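Local coordinates for protein mini spindles (Drosophila melanogaster, PDB 5VJC) that probably binds tubulin through its TOG domains, which are built of HEAT repeats, and so promotes microtubule dynamics and formation of the mitotic spindle, at residues A[207-210]-A[211-215]; A[233-236]-A[237-241]; A[200-203]-A[204-208]; A[192-195]-A[196-199]. All coordinates share one frame; numbering follows the deposited sequence.

Overall arrangement
The four contacts sit together on three successive helices of the all-helical TOG domain and the loop joining the first two. Contact 4 lies on helix 185-202, contact 3 covers the end of that helix and the loop beyond it, contact 1 starts helix 209-217, and contact 2 ends helix 224-241. Their centres are about 9 Å apart for contacts 3 and 4 and 10 to 12 Å apart for the other pairs. Contacts 1 and 3 share Cys207 and Pro208. Ile199 of contact 4 meets Cys207 through CD1 to SG at 3.7 Å and also touches Val237 and Leu240 of contact 2, while Ile215 CG2 of contact 1 packs on Ile234 CD1 at 3.6 Å.

Contact 1 of 4, residues A[207-210]-A[211-215]; sequences CPQS and AVREI
The first turn of helix 209-217, in the HEAT-repeat array of the TOG domain, opens with Pro208 at the N-cap position, its O accepting Val212 N at 3.2 Å. Arg213 N to Gln209 O and Glu214 N to Ser210 O, the latter with an N-H...O angle of 170°, carry the i to i+4 pattern onward. On the outer side the Arg213 chain bends at chi3 (-31°) and folds its guanidinium back over the turn. Ser210 CA lies 3.3 Å above one face of that group, nearer the rim than the centre, and Gln209 CG meets its edge in plane, 3.2 Å from Arg213 NH2. The Gln209 amide stands 89° from the guanidinium plane. On the inner side Cys207 SG touches Val212 CG2 at 3.7 Å and Ala211 CB at 4.0 Å, with Phe173 of helix 169-178 against both Cys207 and Ala211. A serine at Arg213 would strip away this flat cover and is likely to leave Gln209 CG and Ser210 CA without their neighbour. The guanidinium thus lies against CH groups of Gln209 and Ser210, and a positive charge beside a helix's first turn would probably find little favour from the helix dipole.

Contact 2 of 4, residues A[233-236]-A[237-241]; sequences CIVQ and VFFLS
Over one face of the Phe239 ring stands Val235 O, 3.6 Å above the plane and displaced toward the rim, while Val235 CG1 lies over the same face, farther out along the ring, 3.6 Å from Phe239 CE2. The valine thus runs alongside the ring. Phe239 CG lies beside its own backbone N (chi1 -69°), which turns the ring back toward the preceding turn of the helix. Phe238 has its CG anti to the backbone N instead, and its ring leads away to Thr245 and to Ile264 of helix 254-264. The third flat group, the Gln236 amide, is brought over by a bend at chi2 (63°), and its NE2 comes 3.5 Å from Leu240 CG, an approach to carbon and not to a polar partner.

All of this belongs to the C-terminal turns of helix 224-241 in the TOG domain. Phe239 N bonds Val235 O at 3.0 Å, but further on the i to i+4 pattern weakens: Leu240 N lies 3.4 Å from Gln236 O in a weak bond, and bonds Val237 O at 3.2 Å as well. Ser241 OG donates to this same Val237 O at 3.0 Å, approaching from the opposite face of the carbonyl plane. Two donors thus grip one carbonyl oxygen where the helix is running out. Within this turn the Phe239 ring rests on a carbonyl oxygen and a methyl group, and a carbonyl oxygen over an aromatic face probably adds little attraction of its own.

Contact 3 of 4, residues A[200-203]-A[204-208]; sequences ESYG and MNICP
Gly203 leaves helix 185-202 with phi 72° and psi -178°, and its O accepts Ile206 N at 3.1 Å in a nearly straight bond (N-H...O 170°), closing a short 3-10 turn over residues 204-206. This turn begins the loop that links helix 185-202 to helix 209-217 in the HEAT-repeat array of the TOG domain. Positive phi suits glycine, and a CB at this position would fall 2.9 Å from Met204 N. Cys207 N continues the turn with a bond to Met204 O at 3.0 Å.

The side chains of Tyr202 and Ile206 meet across it at a slant. Ile206 CG1 is anti to the backbone N, and this sends CD1 to 3.7 Å from Tyr202 CD2 and close to CG and CB of the same residue. Its other branch, CG2, takes the crowded position between backbone N and carbonyl carbon and lies 3.2 Å from Gly203 O. Beyond the pair, Phe169 stacks with the Tyr202 ring, and Ile206 also touches Phe169 and Phe173 of helix 169-178. Replacing Ile206 by an alanine removes CG1, CG2 and CD1 and would probably open a gap beside Tyr202 CB and CD2, giving the tyrosine ring one restraint fewer. Met204, bent at chi2 and chi3, goes instead to Ile199 and to Val237 and Leu240 of helix 224-241.

A water bridges the end of the helix and the 3-10 turn, donating to Tyr202 O at 2.8 Å and accepting from Asn205 N at 3.2 Å.

Contact 4 of 4, residues A[192-195]-A[196-199]; sequences LDEL and TFLI
Glu194 and Phe197 extend alongside each other, the carboxylate plane turned 32° from the ring plane, with Glu194 OE2 3.8 Å from Phe197 CD2. Both CG atoms are anti to their backbone N, and the glutamate then bends at chi2 (63°), so that its carboxylate comes round beside the ring. Arg161 of helix 150-166 engages both, through a salt bridge from NH2 to Glu194 OE1 and a cation-pi contact with Phe197, and so probably holds the pair together. The carboxylate is buried and would probably be kept charged by this arginine.

A quarter turn away, Asp193 and Thr196 are joined through a water that donates to Asp193 OD1 at 2.8 Å and accepts from Thr196 OG1 at 2.7 Å. In each pair the partners are three residues, about one turn, apart on helix 185-202, one of the helices of the TOG domain's HEAT-repeat array. Other side chains of the helix pack on its neighbours: Leu195 and Ile199 bear on Phe173 of helix 169-178, and Leu192 on Val226 and Ala229 of helix 224-241.

Ile199 leans its CG1 toward the turn before, 3.2 Å from Leu195 O, the atom that also accepts Ile199 N at 2.8 Å. In the same manner Leu198 CG stands 3.4 Å from Glu194 O, which takes Leu198 N at 2.9 Å.

Contact 1 of 4, residues A[207-210]-A[211-215]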
# COMPACT_ATOMS: atom_id res chain seq x y z
N CYS A 207 -13.33 -11.75 3.12
CA CYS A 207 -12.50 -12.52 4.04
C CYS A 207 -12.82 -14.01 3.98
O CYS A 207 -13.74 -14.46 4.65
CB CYS A 207 -12.69 -12.00 5.46
SG CYS A 207 -11.67 -12.79 6.70
N PRO A 208 -12.07 -14.77 3.17
CA PRO A 208 -12.37 -16.21 3.12
C PRO A 208 -11.98 -16.94 4.42
O PRO A 208 -11.29 -16.38 5.28
CB PRO A 208 -11.54 -16.70 1.93
CG PRO A 208 -10.47 -15.70 1.76
CD PRO A 208 -11.06 -14.38 2.17
N GLN A 209 -12.45 -18.18 4.55
CA GLN A 209 -12.23 -18.97 5.75
C GLN A 209 -10.74 -19.16 6.04
O GLN A 209 -10.32 -19.18 7.19
CB GLN A 209 -12.92 -20.34 5.61
CG GLN A 209 -12.65 -21.29 6.77
CD GLN A 209 -13.44 -22.59 6.69
OE1 GLN A 209 -14.53 -22.64 6.11
NE2 GLN A 209 -12.88 -23.66 7.24
N SER A 210 -9.95 -19.25 4.98
CA SER A 210 -8.52 -19.42 5.12
C SER A 210 -7.85 -18.19 5.73
O SER A 210 -6.88 -18.31 6.49
CB SER A 210 -7.90 -19.72 3.77
OG SER A 210 -8.11 -18.64 2.88
N ALA A 211 -8.35 -17.01 5.41
CA ALA A 211 -7.81 -15.79 5.99
C ALA A 211 -8.15 -15.74 7.48
O ALA A 211 -7.32 -15.36 8.30
CB ALA A 211 -8.34 -14.56 5.27
N VAL A 212 -9.38 -16.15 7.82
CA VAL A 212 -9.79 -16.20 9.21
C VAL A 212 -8.85 -17.08 10.04
O VAL A 212 -8.47 -16.72 11.15
CB VAL A 212 -11.22 -16.76 9.35
CG1 VAL A 212 -11.58 -16.87 10.82
CG2 VAL A 212 -12.22 -15.87 8.61
N ARG A 213 -8.52 -18.24 9.49
CA ARG A 213 -7.57 -19.18 10.08
C ARG A 213 -6.26 -18.47 10.38
O ARG A 213 -5.77 -18.44 11.52
CB ARG A 213 -7.33 -20.33 9.10
CG ARG A 213 -6.82 -21.62 9.69
CD ARG A 213 -7.18 -22.78 8.75
NE ARG A 213 -8.43 -22.55 8.01
CZ ARG A 213 -8.58 -22.67 6.69
NH1 ARG A 213 -7.54 -23.00 5.92
NH2 ARG A 213 -9.76 -22.46 6.13
N GLU A 214 -5.72 -17.88 9.33
CA GLU A 214 -4.48 -17.11 9.35
C GLU A 214 -4.51 -16.01 10.41
O GLU A 214 -3.57 -15.88 11.19
CB GLU A 214 -4.24 -16.52 7.96
CG GLU A 214 -2.85 -15.98 7.71
CD GLU A 214 -1.78 -17.04 7.89
OE1 GLU A 214 -2.08 -18.23 7.63
OE2 GLU A 214 -0.66 -16.68 8.31
N ILE A 215 -5.60 -15.24 10.46
CA ILE A 215 -5.74 -14.17 11.45
C ILE A 215 -5.70 -14.73 12.87
O ILE A 215 -5.07 -14.16 13.77
CB ILE A 215 -7.05 -13.37 11.25
CG1 ILE A 215 -6.98 -12.51 9.98
CG2 ILE A 215 -7.32 -12.49 12.47
CD1 ILE A 215 -8.37 -12.14 9.39

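Contact 2 of 4, residues A[233-236]-A[237-241]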
# COMPACT_ATOMS: atom_id res chain seq x y z
N CYS A 233 -9.93 -8.58 15.72
CA CYS A 233 -10.27 -8.91 14.36
C CYS A 233 -11.18 -10.14 14.29
O CYS A 233 -12.14 -10.17 13.52
CB CYS A 233 -9.00 -9.13 13.52
SG CYS A 233 -9.39 -9.27 11.77
N ILE A 234 -10.89 -11.15 15.11
CA ILE A 234 -11.71 -12.36 15.12
C ILE A 234 -13.09 -12.05 15.72
O ILE A 234 -14.09 -12.59 15.27
CB ILE A 234 -11.03 -13.51 15.88
CG1 ILE A 234 -9.79 -13.96 15.11
CG2 ILE A 234 -11.96 -14.71 16.05
CD1 ILE A 234 -10.08 -14.39 13.68
N VAL A 235 -13.12 -11.16 16.71
CA VAL A 235 -14.38 -10.71 17.29
C VAL A 235 -15.29 -10.09 16.22
O VAL A 235 -16.48 -10.40 16.14
CB VAL A 235 -14.14 -9.67 18.42
CG1 VAL A 235 -15.41 -8.88 18.70
CG2 VAL A 235 -13.64 -10.36 19.68
N GLN A 236 -14.71 -9.24 15.38
CA GLN A 236 -15.46 -8.62 14.30
C GLN A 236 -15.95 -9.70 13.35
O GLN A 236 -17.10 -9.64 12.85
CB GLN A 236 -14.61 -7.59 13.57
CG GLN A 236 -15.23 -7.04 12.33
CD GLN A 236 -16.52 -6.28 12.60
OE1 GLN A 236 -16.52 -5.26 13.30
NE2 GLN A 236 -17.62 -6.78 12.06
N VAL A 237 -15.11 -10.69 13.10
CA VAL A 237 -15.54 -11.81 12.28
C VAL A 237 -16.72 -12.52 12.98
O VAL A 237 -17.66 -12.95 12.32
CB VAL A 237 -14.39 -12.81 12.00
CG1 VAL A 237 -14.91 -14.03 11.30
CG2 VAL A 237 -13.30 -12.15 11.16
N PHE A 238 -16.67 -12.59 14.31
CA PHE A 238 -17.73 -13.29 15.04
C PHE A 238 -19.09 -12.59 14.89
O PHE A 238 -20.11 -13.24 14.68
CB PHE A 238 -17.37 -13.42 16.53
CG PHE A 238 -18.44 -14.10 17.34
CD1 PHE A 238 -18.81 -15.42 17.08
CD2 PHE A 238 -19.10 -13.42 18.36
CE1 PHE A 238 -19.79 -16.05 17.83
CE2 PHE A 238 -20.09 -14.05 19.11
CZ PHE A 238 -20.43 -15.37 18.84
N PHE A 239 -19.08 -11.26 14.96
CA PHE A 239 -20.28 -10.43 14.80
C PHE A 239 -20.95 -10.60 13.44
O PHE A 239 -22.15 -10.33 13.30
CB PHE A 239 -19.94 -8.95 15.00
CG PHE A 239 -19.57 -8.59 16.41
CD1 PHE A 239 -20.05 -9.31 17.48
CD2 PHE A 239 -18.77 -7.49 16.66
CE1 PHE A 239 -19.70 -8.97 18.78
CE2 PHE A 239 -18.42 -7.14 17.95
CZ PHE A 239 -18.89 -7.87 19.02
N LEU A 240 -20.20 -11.02 12.44
CA LEU A 240 -20.76 -11.14 11.10
C LEU A 240 -21.03 -12.57 10.73
O LEU A 240 -21.75 -12.84 9.77
CB LEU A 240 -19.83 -10.51 10.05
CG LEU A 240 -19.57 -9.01 10.17
CD1 LEU A 240 -18.57 -8.57 9.09
CD2 LEU A 240 -20.89 -8.23 10.05
N SER A 241 -20.45 -13.50 11.49
CA SER A 241 -20.43 -14.90 11.04
C SER A 241 -21.02 -15.85 12.07
O SER A 241 -21.37 -16.98 11.74
CB SER A 241 -19.00 -15.33 10.71
OG SER A 241 -18.38 -14.41 9.83

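Contact 3 of 4, residues A[200-203]-A[204-208]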
# COMPACT_ATOMS: atom_id res chain seq x y z
N GLU A 200 -15.11 -5.05 8.53
CA GLU A 200 -16.25 -4.22 8.92
C GLU A 200 -16.87 -3.45 7.74
O GLU A 200 -18.08 -3.21 7.68
CB GLU A 200 -15.83 -3.23 10.03
CG GLU A 200 -16.98 -2.76 10.90
CD GLU A 200 -16.59 -1.62 11.82
OE1 GLU A 200 -15.56 -0.96 11.56
OE2 GLU A 200 -17.31 -1.38 12.82
N SER A 201 -16.03 -3.08 6.77
CA SER A 201 -16.44 -2.23 5.65
C SER A 201 -17.04 -3.00 4.49
O SER A 201 -17.99 -2.55 3.86
CB SER A 201 -15.25 -1.40 5.15
OG SER A 201 -14.79 -0.54 6.18
N TYR A 202 -16.47 -4.17 4.21
CA TYR A 202 -16.85 -4.93 3.04
C TYR A 202 -17.63 -6.18 3.41
O TYR A 202 -18.18 -6.85 2.55
CB TYR A 202 -15.61 -5.28 2.22
CG TYR A 202 -15.01 -4.06 1.55
CD1 TYR A 202 -15.52 -3.60 0.34
CD2 TYR A 202 -13.97 -3.36 2.13
CE1 TYR A 202 -14.99 -2.46 -0.28
CE2 TYR A 202 -13.43 -2.23 1.52
CZ TYR A 202 -13.94 -1.79 0.31
OH TYR A 202 -13.43 -0.67 -0.30
N GLY A 203 -17.65 -6.50 4.70
CA GLY A 203 -18.27 -7.74 5.16
C GLY A 203 -17.47 -8.97 4.80
O GLY A 203 -16.37 -8.89 4.21
N MET A 204 -18.00 -10.14 5.15
CA MET A 204 -17.24 -11.38 5.02
C MET A 204 -16.96 -11.81 3.60
O MET A 204 -16.17 -12.73 3.41
CB MET A 204 -17.94 -12.52 5.76
CG MET A 204 -17.99 -12.32 7.26
SD MET A 204 -16.36 -12.27 8.02
CE MET A 204 -15.63 -13.75 7.30
N ASN A 205 -17.58 -11.17 2.60
CA ASN A 205 -17.22 -11.47 1.22
C ASN A 205 -15.72 -11.25 0.97
O ASN A 205 -15.13 -11.86 0.08
CB ASN A 205 -18.02 -10.62 0.23
CG ASN A 205 -19.46 -11.10 0.06
OD1 ASN A 205 -19.94 -11.95 0.81
ND2 ASN A 205 -20.16 -10.54 -0.93
N ILE A 206 -15.11 -10.35 1.74
CA ILE A 206 -13.70 -9.99 1.52
C ILE A 206 -12.76 -10.92 2.26
O ILE A 206 -11.53 -10.90 2.06
CB ILE A 206 -13.43 -8.54 1.95
CG1 ILE A 206 -12.23 -7.96 1.19
CG2 ILE A 206 -13.24 -8.44 3.47
CD1 ILE A 206 -12.02 -6.47 1.43
N CYS A 207 -13.33 -11.75 3.12
CA CYS A 207 -12.50 -12.52 4.04
C CYS A 207 -12.82 -14.01 3.98
O CYS A 207 -13.74 -14.46 4.65
CB CYS A 207 -12.69 -12.00 5.46
SG CYS A 207 -11.67 -12.79 6.70
N PRO A 208 -12.07 -14.77 3.17
CA PRO A 208 -12.37 -16.21 3.12
C PRO A 208 -11.98 -16.94 4.42
O PRO A 208 -11.29 -16.38 5.28
CB PRO A 208 -11.54 -16.70 1.93
CG PRO A 208 -10.47 -15.70 1.76
CD PRO A 208 -11.06 -14.38 2.17
O HOH W 1 -19.90 -9.01 2.48

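Contact 4 of 4, residues A[192-195]-A[196-199]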
# COMPACT_ATOMS: atom_id res chain seq x y z
N LEU A 192 -3.24 -6.21 11.07
CA LEU A 192 -4.43 -6.81 11.70
C LEU A 192 -5.57 -5.80 11.90
O LEU A 192 -6.72 -6.09 11.54
CB LEU A 192 -4.06 -7.44 13.04
CG LEU A 192 -3.32 -8.78 12.92
CD1 LEU A 192 -2.55 -9.12 14.23
CD2 LEU A 192 -4.28 -9.90 12.52
N ASP A 193 -5.27 -4.61 12.43
CA ASP A 193 -6.26 -3.53 12.56
C ASP A 193 -6.85 -3.14 11.19
O ASP A 193 -8.04 -2.83 11.08
CB ASP A 193 -5.63 -2.28 13.22
CG ASP A 193 -5.33 -2.48 14.71
OD1 ASP A 193 -5.77 -3.49 15.30
OD2 ASP A 193 -4.66 -1.60 15.30
N GLU A 194 -6.04 -3.14 10.14
CA GLU A 194 -6.55 -2.82 8.82
C GLU A 194 -7.48 -3.92 8.32
O GLU A 194 -8.53 -3.64 7.72
CB GLU A 194 -5.39 -2.59 7.83
CG GLU A 194 -5.83 -1.82 6.57
CD GLU A 194 -6.33 -0.40 6.87
OE1 GLU A 194 -6.11 0.11 8.00
OE2 GLU A 194 -6.91 0.22 5.97
N LEU A 195 -7.14 -5.18 8.58
CA LEU A 195 -8.02 -6.27 8.21
C LEU A 195 -9.39 -6.09 8.88
O LEU A 195 -10.43 -6.31 8.25
CB LEU A 195 -7.41 -7.63 8.57
CG LEU A 195 -6.15 -8.00 7.76
CD1 LEU A 195 -5.36 -9.15 8.40
CD2 LEU A 195 -6.49 -8.32 6.28
N THR A 196 -9.37 -5.66 10.14
CA THR A 196 -10.61 -5.43 10.89
C THR A 196 -11.43 -4.33 10.21
O THR A 196 -12.64 -4.47 10.03
CB THR A 196 -10.31 -5.04 12.35
OG1 THR A 196 -9.48 -6.03 12.96
CG2 THR A 196 -11.62 -4.89 13.17
N PHE A 197 -10.76 -3.24 9.82
CA PHE A 197 -11.45 -2.16 9.12
C PHE A 197 -12.08 -2.67 7.82
O PHE A 197 -13.25 -2.39 7.52
CB PHE A 197 -10.50 -0.99 8.85
CG PHE A 197 -11.04 -0.00 7.84
CD1 PHE A 197 -11.91 1.01 8.23
CD2 PHE A 197 -10.70 -0.10 6.50
CE1 PHE A 197 -12.41 1.91 7.30
CE2 PHE A 197 -11.20 0.79 5.57
CZ PHE A 197 -12.05 1.80 5.97
N LEU A 198 -11.31 -3.43 7.05
CA LEU A 198 -11.79 -3.93 5.77
C LEU A 198 -12.95 -4.91 5.92
O LEU A 198 -13.90 -4.90 5.11
CB LEU A 198 -10.64 -4.61 5.02
CG LEU A 198 -9.58 -3.65 4.48
CD1 LEU A 198 -8.42 -4.46 3.91
CD2 LEU A 198 -10.20 -2.71 3.44
N ILE A 199 -12.88 -5.77 6.93
CA ILE A 199 -13.96 -6.73 7.17
C ILE A 199 -15.24 -6.02 7.64
O ILE A 199 -16.33 -6.35 7.19
CB ILE A 199 -13.53 -7.79 8.21
CG1 ILE A 199 -12.42 -8.67 7.62
CG2 ILE A 199 -14.72 -8.67 8.62
CD1 ILE A 199 -11.82 -9.60 8.63
O HOH W 2 -7.81 -5.36 14.99